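Side-chain contacts in endo-1,4-beta-xylanase C (Paenibacillus barcinonensis, PDB 4XUR), which hydrolyses internal beta-1,4-xylosidic linkages of xylan and is represented here by its second CBM22 carbohydrate-binding domain, with a xylo-oligosaccharide bound: residues S54-E57 and T58-P62; A82-D85 and E86-T90; T117-K120 and G121-K124. All coordinates share one frame; numbering follows the deposited sequence.

How the interactions relate
Followed from the N terminus, the three contacts come in series; none nests within or crosses another, and each is local to one connection of the beta sandwich. Interaction 1 shapes the loop from strand 48-53 of one sheet to strand 63-65 of the other and carries a sugar-binding tyrosine. Interaction 2 leads from strand 75-83 back across to strand 90-101, and interaction 3 returns from strand 109-119 to strand 124-131. The last two are neighbours, their centres about 6 Å apart, joined by probable backbone bonds Tyr-84 to Gly-121 and Ala-82 to Lys-124. Interaction 1 stands apart, its nearest atoms about 8 Å from interaction 2.

Interaction 1 (S54-E57 and T58-P62). With XYP (beta-D-xylopyranose), chain D.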
loop_
_atom_site.group_PDB
_atom_site.type_symbol
_atom_site.label_atom_id
_atom_site.label_comp_id
_atom_site.label_asym_id
_atom_site.label_seq_id
_atom_site.Cartn_x
_atom_site.Cartn_y
_atom_site.Cartn_z
ATOM N N SER A 54 -11.700 2.251 9.288
ATOM C CA SER A 54 -12.433 1.044 9.713
ATOM C C SER A 54 -11.513 -0.180 9.657
ATOM O O SER A 54 -11.983 -1.281 9.340
ATOM C CB SER A 54 -13.688 0.781 8.862
ATOM O OG SER A 54 -14.637 1.812 9.025
ATOM N N ARG A 55 -10.233 0.012 9.986
ATOM C CA ARG A 55 -9.260 -1.067 10.030
ATOM C C ARG A 55 -9.449 -1.839 11.351
ATOM O O ARG A 55 -9.570 -1.235 12.396
ATOM C CB ARG A 55 -7.831 -0.525 9.901
ATOM C CG ARG A 55 -7.572 0.365 8.666
ATOM C CD ARG A 55 -6.153 0.991 8.680
ATOM N NE ARG A 55 -5.091 -0.060 8.606
ATOM C CZ ARG A 55 -4.104 -0.219 9.480
ATOM N NH1 ARG A 55 -3.960 0.557 10.517
ATOM N NH2 ARG A 55 -3.220 -1.243 9.322
ATOM N N SER A 56 -9.487 -3.152 11.260
ATOM C CA SER A 56 -9.590 -3.985 12.500
ATOM C C SER A 56 -8.572 -5.138 12.425
ATOM O O SER A 56 -8.684 -6.135 13.178
ATOM C CB SER A 56 -11.011 -4.502 12.666
ATOM O OG SER A 56 -11.454 -5.369 11.659
ATOM N N GLU A 57 -7.602 -5.003 11.533
ATOM C CA GLU A 57 -6.429 -5.847 11.517
ATOM C C GLU A 57 -5.218 -5.015 11.060
ATOM O O GLU A 57 -5.364 -3.947 10.429
ATOM C CB GLU A 57 -6.625 -7.047 10.569
ATOM C CG GLU A 57 -7.819 -7.951 10.794
ATOM C CD GLU A 57 -7.759 -8.814 12.055
ATOM O OE1 GLU A 57 -6.721 -8.897 12.716
ATOM O OE2 GLU A 57 -8.834 -9.407 12.412
ATOM N N THR A 58 -4.011 -5.462 11.427
ATOM C CA THR A 58 -2.794 -4.740 11.038
ATOM C C THR A 58 -2.689 -4.801 9.537
ATOM O O THR A 58 -2.162 -3.879 8.914
ATOM C CB THR A 58 -1.473 -5.393 11.578
ATOM O OG1 THR A 58 -1.391 -6.746 11.096
ATOM C CG2 THR A 58 -1.414 -5.374 13.091
ATOM N N TYR A 59 -3.195 -5.906 8.968
ATOM C CA TYR A 59 -3.083 -6.144 7.526
ATOM C C TYR A 59 -4.143 -5.451 6.636
ATOM O O TYR A 59 -4.056 -5.552 5.391
ATOM C CB TYR A 59 -3.011 -7.653 7.251
ATOM C CG TYR A 59 -4.199 -8.467 7.639
ATOM C CD1 TYR A 59 -5.330 -8.523 6.831
ATOM C CD2 TYR A 59 -4.197 -9.228 8.826
ATOM C CE1 TYR A 59 -6.436 -9.295 7.192
ATOM C CE2 TYR A 59 -5.304 -10.016 9.184
ATOM C CZ TYR A 59 -6.411 -10.041 8.354
ATOM O OH TYR A 59 -7.529 -10.814 8.686
ATOM N N HIS A 60 -5.108 -4.780 7.239
ATOM C CA HIS A 60 -6.020 -3.902 6.506
ATOM C C HIS A 60 -5.273 -2.677 5.992
ATOM O O HIS A 60 -4.545 -2.016 6.729
ATOM C CB HIS A 60 -7.216 -3.488 7.392
ATOM C CG HIS A 60 -8.105 -4.607 7.732
ATOM N ND1 HIS A 60 -9.150 -4.488 8.639
ATOM C CD2 HIS A 60 -8.163 -5.866 7.262
ATOM C CE1 HIS A 60 -9.780 -5.652 8.720
ATOM N NE2 HIS A 60 -9.208 -6.501 7.893
ATOM N N GLY A 61 -5.493 -2.356 4.730
ATOM C CA GLY A 61 -4.804 -1.266 4.062
ATOM C C GLY A 61 -5.127 -1.204 2.597
ATOM O O GLY A 61 -5.762 -2.143 2.072
ATOM N N PRO A 62 -4.753 -0.089 1.931
ATOM C CA PRO A 62 -5.140 0.064 0.518
ATOM C C PRO A 62 -4.213 -0.775 -0.399
ATOM O O PRO A 62 -3.004 -0.731 -0.202
ATOM C CB PRO A 62 -4.917 1.587 0.280
ATOM C CG PRO A 62 -3.798 1.933 1.215
ATOM C CD PRO A 62 -3.875 0.989 2.393
HETATM C C1 XYP D . -5.052 -11.976 4.834
HETATM C C2 XYP D . -4.442 -12.892 5.850
HETATM C C3 XYP D . -3.357 -12.225 6.641
HETATM C C4 XYP D . -2.353 -11.566 5.675
HETATM C C5 XYP D . -3.070 -10.694 4.656
HETATM O O2 XYP D . -5.499 -13.363 6.760
HETATM O O3 XYP D . -2.652 -13.165 7.444
HETATM O O4 XYP D . -1.476 -10.772 6.416
HETATM O O5 XYP D . -4.019 -11.464 3.938
#
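Glu-57, Tyr-59 and His-60 meet in a type I beta turn, from Glu-57 to His-60, within a loop that connects the two sheets of a CBM22 beta sandwich. The CH-pi contacts centre on Glu-57 CB, which sits in the angle between two rings, over a face of each. It lies 3.6 Å from the Tyr-59 ring centroid and 3.8 Å from that of the His-60 ring. With CG beside the backbone N (chi1 -56°) and the chain bent at CG, Glu-57 runs alongside the tyrosine, its carboxylate plane within 7° of the phenol plane. The opposite face of Tyr-59 receives the sugar: C3 of the xylose lies 3.7 Å above the plane of the Tyr-59 ring, over its centre. Glu-57 thus backs the ring on which the bound sugar rests, consistent with a platform for xylan, and Arg-31, Tyr-110, Tyr-145, Glu-147 and Trp-150 complete the pocket.

Hydrogen bonds brace the turn from outside and, weakly, from within. Ser-56 N donates to His-60 ND1 at 3.0 Å in an almost straight bond, though tilted from the ring plane, which helps to set the rotation of the imidazole and makes ND1 an acceptor; in a neutral ring the proton would then probably be on NE2. His-60 N reaches Glu-57 O by a weak bond of 3.3 Å. The guanidinium of Arg-55 adds hydrogen bonds to the backbone carbonyls of Asp-160 and Ile-162 and the hydroxyl of Thr-148, and so fastens the loop to the chain around it. Its chain, bent at chi3, brings a side-on fork to a single acceptor: His-60 O lies nearly in the guanidinium plane and takes NE at 2.8 Å, from 47° above the carbonyl plane, and NH2 at 3.0 Å, within that plane.

Interaction 2 (A82-D85 and E86-T90); sequences AMYD and EGPAT
Tyr-84 reaches Pro-88 across a loop that curls round the edge of its ring, the phenol leaving the chain just beyond strand 75-83. From CB, CG is set between the backbone N and the carbonyl carbon (chi1 79°), a torsion that brings the ring to the inner side of the bend. The contact begins at CD2, 3.3 Å from Glu-86 O, which lies near the ring plane. Glu-86 O is buried and has no hydrogen-bond partner in the model, and the faintly positive C-H edge of the ring is likely to offset this only in part. Next along the same edge, CE2 lies 3.3 Å from Pro-88 O, also close to the ring plane, and 4.2 Å from Pro-88 CG, an apolar touch on the proline ring. At the tip, OH donates to Pro-88 O over 2.9 Å, approaching from well above the carbonyl plane, 62° out of it, so the bond does not follow a lone pair. The same hydroxyl oxygen is packed tightly against the backbone of Thr-90, only 3.0 Å from Thr-90 CA. Gly-87, between the two carbonyl groups that meet the ring edge, has backbone angles that would jam a side chain against the preceding carbonyl oxygen. This bend therefore calls for glycine.

Beyond the loop, Tyr-84 touches Leu-118 of strand 109-119 and Phe-164 of strand 164-173, with Lys-120 and Ile-162 also against it. It thus sits at the end of strand 75-83, where the chain crosses from one sheet of the all-beta sandwich to strand 90-101 of the other.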
loop_
_atom_site.group_PDB
_atom_site.type_symbol
_atom_site.label_atom_id
_atom_site.label_comp_id
_atom_site.label_asym_id
_atom_site.label_seq_id
_atom_site.Cartn_x
_atom_site.Cartn_y
_atom_site.Cartn_z
ATOM N N ALA A 82 2.730 8.654 2.782
ATOM C CA ALA A 82 1.712 8.215 3.742
ATOM C C ALA A 82 1.651 9.188 4.885
ATOM O O ALA A 82 2.673 9.862 5.184
ATOM C CB ALA A 82 2.005 6.813 4.245
ATOM N N MET A 83 0.468 9.272 5.504
ATOM C CA MET A 83 0.203 10.163 6.674
ATOM C C MET A 83 -0.902 9.572 7.537
ATOM O O MET A 83 -1.822 8.946 7.036
ATOM C CB MET A 83 -0.111 11.580 6.193
ATOM C CG MET A 83 -0.226 12.644 7.313
ATOM S SD MET A 83 -1.886 12.749 8.013
ATOM C CE MET A 83 -2.677 13.711 6.737
ATOM N N TYR A 84 -0.810 9.839 8.876
ATOM C CA TYR A 84 -1.898 9.547 9.808
ATOM C C TYR A 84 -2.067 10.787 10.735
ATOM O O TYR A 84 -1.140 11.449 11.004
ATOM C CB TYR A 84 -1.608 8.256 10.589
ATOM C CG TYR A 84 -0.635 8.355 11.763
ATOM C CD1 TYR A 84 0.755 8.394 11.553
ATOM C CD2 TYR A 84 -1.109 8.471 13.058
ATOM C CE1 TYR A 84 1.646 8.440 12.607
ATOM C CE2 TYR A 84 -0.211 8.540 14.135
ATOM C CZ TYR A 84 1.123 8.603 13.924
ATOM O OH TYR A 84 1.993 8.686 14.993
ATOM N N ASP A 85 -3.304 11.035 11.150
ATOM C CA ASP A 85 -3.572 12.197 12.036
ATOM C C ASP A 85 -4.518 11.889 13.244
ATOM O O ASP A 85 -5.244 12.770 13.672
ATOM C CB ASP A 85 -4.056 13.407 11.198
ATOM C CG ASP A 85 -5.369 13.182 10.468
ATOM O OD1 ASP A 85 -6.191 12.308 10.889
ATOM O OD2 ASP A 85 -5.619 13.899 9.458
ATOM N N GLU A 86 -4.423 10.681 13.793
ATOM C CA GLU A 86 -4.996 10.361 15.105
ATOM C C GLU A 86 -4.264 9.234 15.814
ATOM O O GLU A 86 -3.670 8.370 15.195
ATOM C CB GLU A 86 -6.508 10.116 14.989
ATOM C CG GLU A 86 -6.920 8.845 14.316
ATOM C CD GLU A 86 -8.420 8.652 14.285
ATOM O OE1 GLU A 86 -9.137 9.516 13.719
ATOM O OE2 GLU A 86 -8.873 7.618 14.809
ATOM N N GLY A 87 -4.302 9.226 17.135
ATOM C CA GLY A 87 -3.721 8.138 17.901
ATOM C C GLY A 87 -2.310 8.435 18.442
ATOM O O GLY A 87 -2.075 9.529 18.961
ATOM N N PRO A 88 -1.358 7.495 18.283
ATOM C CA PRO A 88 -0.080 7.641 18.926
ATOM C C PRO A 88 0.727 8.769 18.323
ATOM O O PRO A 88 0.325 9.365 17.306
ATOM C CB PRO A 88 0.625 6.307 18.647
ATOM C CG PRO A 88 -0.004 5.833 17.347
ATOM C CD PRO A 88 -1.443 6.270 17.467
ATOM N N ALA A 89 1.844 9.058 18.958
ATOM C CA ALA A 89 2.749 10.161 18.567
ATOM C C ALA A 89 3.601 9.784 17.346
ATOM O O ALA A 89 3.900 10.624 16.523
ATOM C CB ALA A 89 3.671 10.476 19.771
ATOM N N THR A 90 3.979 8.510 17.276
ATOM C CA THR A 90 4.635 7.934 16.098
ATOM C C THR A 90 4.023 6.567 15.757
ATOM O O THR A 90 3.489 5.858 16.634
ATOM C CB THR A 90 6.156 7.736 16.305
ATOM O OG1 THR A 90 6.409 6.638 17.200
ATOM C CG2 THR A 90 6.771 8.997 16.802
#

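Interaction 3 (T117-K120 and G121-K124); sequences TLNK and GQWK
Gln-122 turns its CG between the backbone N and the carbonyl carbon (chi1 75°), while Asn-119 keeps its own CG beside the backbone N (chi1 -57°), and these torsions lay the two amide side chains next to each other, pointing the same way. Gln-122 CG rests 3.7 Å from Asn-119 CB and 3.4 Å from Asn-119 O. Farther out, Gln-122 NE2 comes to 2.6 Å from Asn-119 OD1, but the angle is too poor for a hydrogen bond and the amide planes stand 49° apart. With an alanine in place of Gln-122, the flank of Asn-119 would lose the methylene and amide that lie along it, and its amide would probably be freer to turn.

The backbone beneath forms a type II beta turn from Asn-119 to Gln-122, closed by Gln-122 N donating to Asn-119 O at 3.0 Å in a nearly straight bond. Gly-121 takes the third place, where the positive phi favours glycine and a CB would clash with Lys-120 O. Although the chain reverses here, the two strands it connects belong to different sheets of the CBM22 sandwich: strand 109-119 is an outermost strand of the four-stranded sheet, and strand 124-131 pairs with strand 75-83 in the other.

Beyond the turn Lys-124 reaches back to the strand: its extended side chain makes a hydrogen bond from NZ to Thr-117 O at 2.8 Å, tilted from the carbonyl plane. Its methylenes run close to the same carbonyl, CE lying 3.8 Å from Thr-117 O. Nearer the backbone, Lys-124 CB approaches Leu-118 CG at 4.3 Å, and the buried Leu-118 also packs on Ala-82 of strand 75-83 and Ile-93 of strand 90-101.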
loop_
_atom_site.group_PDB
_atom_site.type_symbol
_atom_site.label_atom_id
_atom_site.label_comp_id
_atom_site.label_asym_id
_atom_site.label_seq_id
_atom_site.Cartn_x
_atom_site.Cartn_y
_atom_site.Cartn_z
ATOM N N THR A 117 9.091 5.186 9.944
ATOM C CA THR A 117 8.369 5.673 11.118
ATOM C C THR A 117 7.799 7.086 10.821
ATOM O O THR A 117 8.528 7.993 10.523
ATOM C CB THR A 117 9.316 5.719 12.386
ATOM O OG1 THR A 117 9.753 4.386 12.712
ATOM C CG2 THR A 117 8.540 6.264 13.612
ATOM N N LEU A 118 6.500 7.221 10.930
ATOM C CA LEU A 118 5.835 8.494 10.641
ATOM C C LEU A 118 5.535 9.180 11.979
ATOM O O LEU A 118 5.167 8.507 12.945
ATOM C CB LEU A 118 4.567 8.290 9.895
ATOM C CG LEU A 118 4.745 7.863 8.431
ATOM C CD1 LEU A 118 4.843 6.359 8.395
ATOM C CD2 LEU A 118 3.632 8.373 7.627
ATOM N N ASN A 119 5.672 10.476 11.983
ATOM C CA ASN A 119 5.170 11.330 13.095
ATOM C C ASN A 119 3.733 11.728 12.811
ATOM O O ASN A 119 3.383 12.100 11.681
ATOM C CB ASN A 119 6.054 12.564 13.206
ATOM C CG ASN A 119 7.535 12.201 13.426
ATOM O OD1 ASN A 119 8.393 12.500 12.569
ATOM N ND2 ASN A 119 7.821 11.532 14.505
ATOM N N LYS A 120 2.885 11.664 13.843
ATOM C CA LYS A 120 1.477 12.094 13.748
ATOM C C LYS A 120 1.369 13.393 12.947
ATOM O O LYS A 120 2.054 14.370 13.223
ATOM C CB LYS A 120 0.922 12.288 15.182
ATOM C CG LYS A 120 -0.545 12.621 15.249
ATOM C CD LYS A 120 -1.075 12.495 16.689
ATOM C CE LYS A 120 -2.262 13.389 16.926
ATOM N NZ LYS A 120 -3.043 12.887 18.097
ATOM N N GLY A 121 0.561 13.372 11.894
ATOM C CA GLY A 121 0.299 14.550 11.056
ATOM C C GLY A 121 1.256 14.945 9.929
ATOM O O GLY A 121 0.940 15.843 9.164
ATOM N N GLN A 122 2.435 14.337 9.842
ATOM C CA GLN A 122 3.363 14.650 8.799
ATOM C C GLN A 122 3.459 13.569 7.684
ATOM O O GLN A 122 3.501 12.379 7.967
ATOM C CB GLN A 122 4.766 14.954 9.320
ATOM C CG GLN A 122 5.567 13.793 9.775
ATOM C CD GLN A 122 7.083 14.079 9.767
ATOM O OE1 GLN A 122 7.532 15.240 9.518
ATOM N NE2 GLN A 122 7.868 13.083 10.049
ATOM N N TRP A 123 3.426 14.040 6.448
ATOM C CA TRP A 123 3.639 13.220 5.233
ATOM C C TRP A 123 5.066 12.770 5.072
ATOM O O TRP A 123 6.042 13.574 5.229
ATOM C CB TRP A 123 3.234 13.981 3.996
ATOM C CG TRP A 123 1.750 14.212 3.889
ATOM C CD1 TRP A 123 1.081 15.286 4.246
ATOM C CD2 TRP A 123 0.796 13.305 3.316
ATOM N NE1 TRP A 123 -0.259 15.149 3.996
ATOM C CE2 TRP A 123 -0.473 13.925 3.412
ATOM C CE3 TRP A 123 0.874 12.021 2.782
ATOM C CZ2 TRP A 123 -1.632 13.327 2.978
ATOM C CZ3 TRP A 123 -0.293 11.396 2.382
ATOM C CH2 TRP A 123 -1.515 12.023 2.438
ATOM N N LYS A 124 5.249 11.457 4.774
ATOM C CA LYS A 124 6.583 10.954 4.534
ATOM C C LYS A 124 6.567 9.881 3.441
ATOM O O LYS A 124 5.576 9.170 3.295
ATOM C CB LYS A 124 7.102 10.401 5.826
ATOM C CG LYS A 124 8.605 10.244 5.890
ATOM C CD LYS A 124 9.006 10.176 7.356
ATOM C CE LYS A 124 10.329 9.430 7.537
ATOM N NZ LYS A 124 10.548 9.178 8.993
#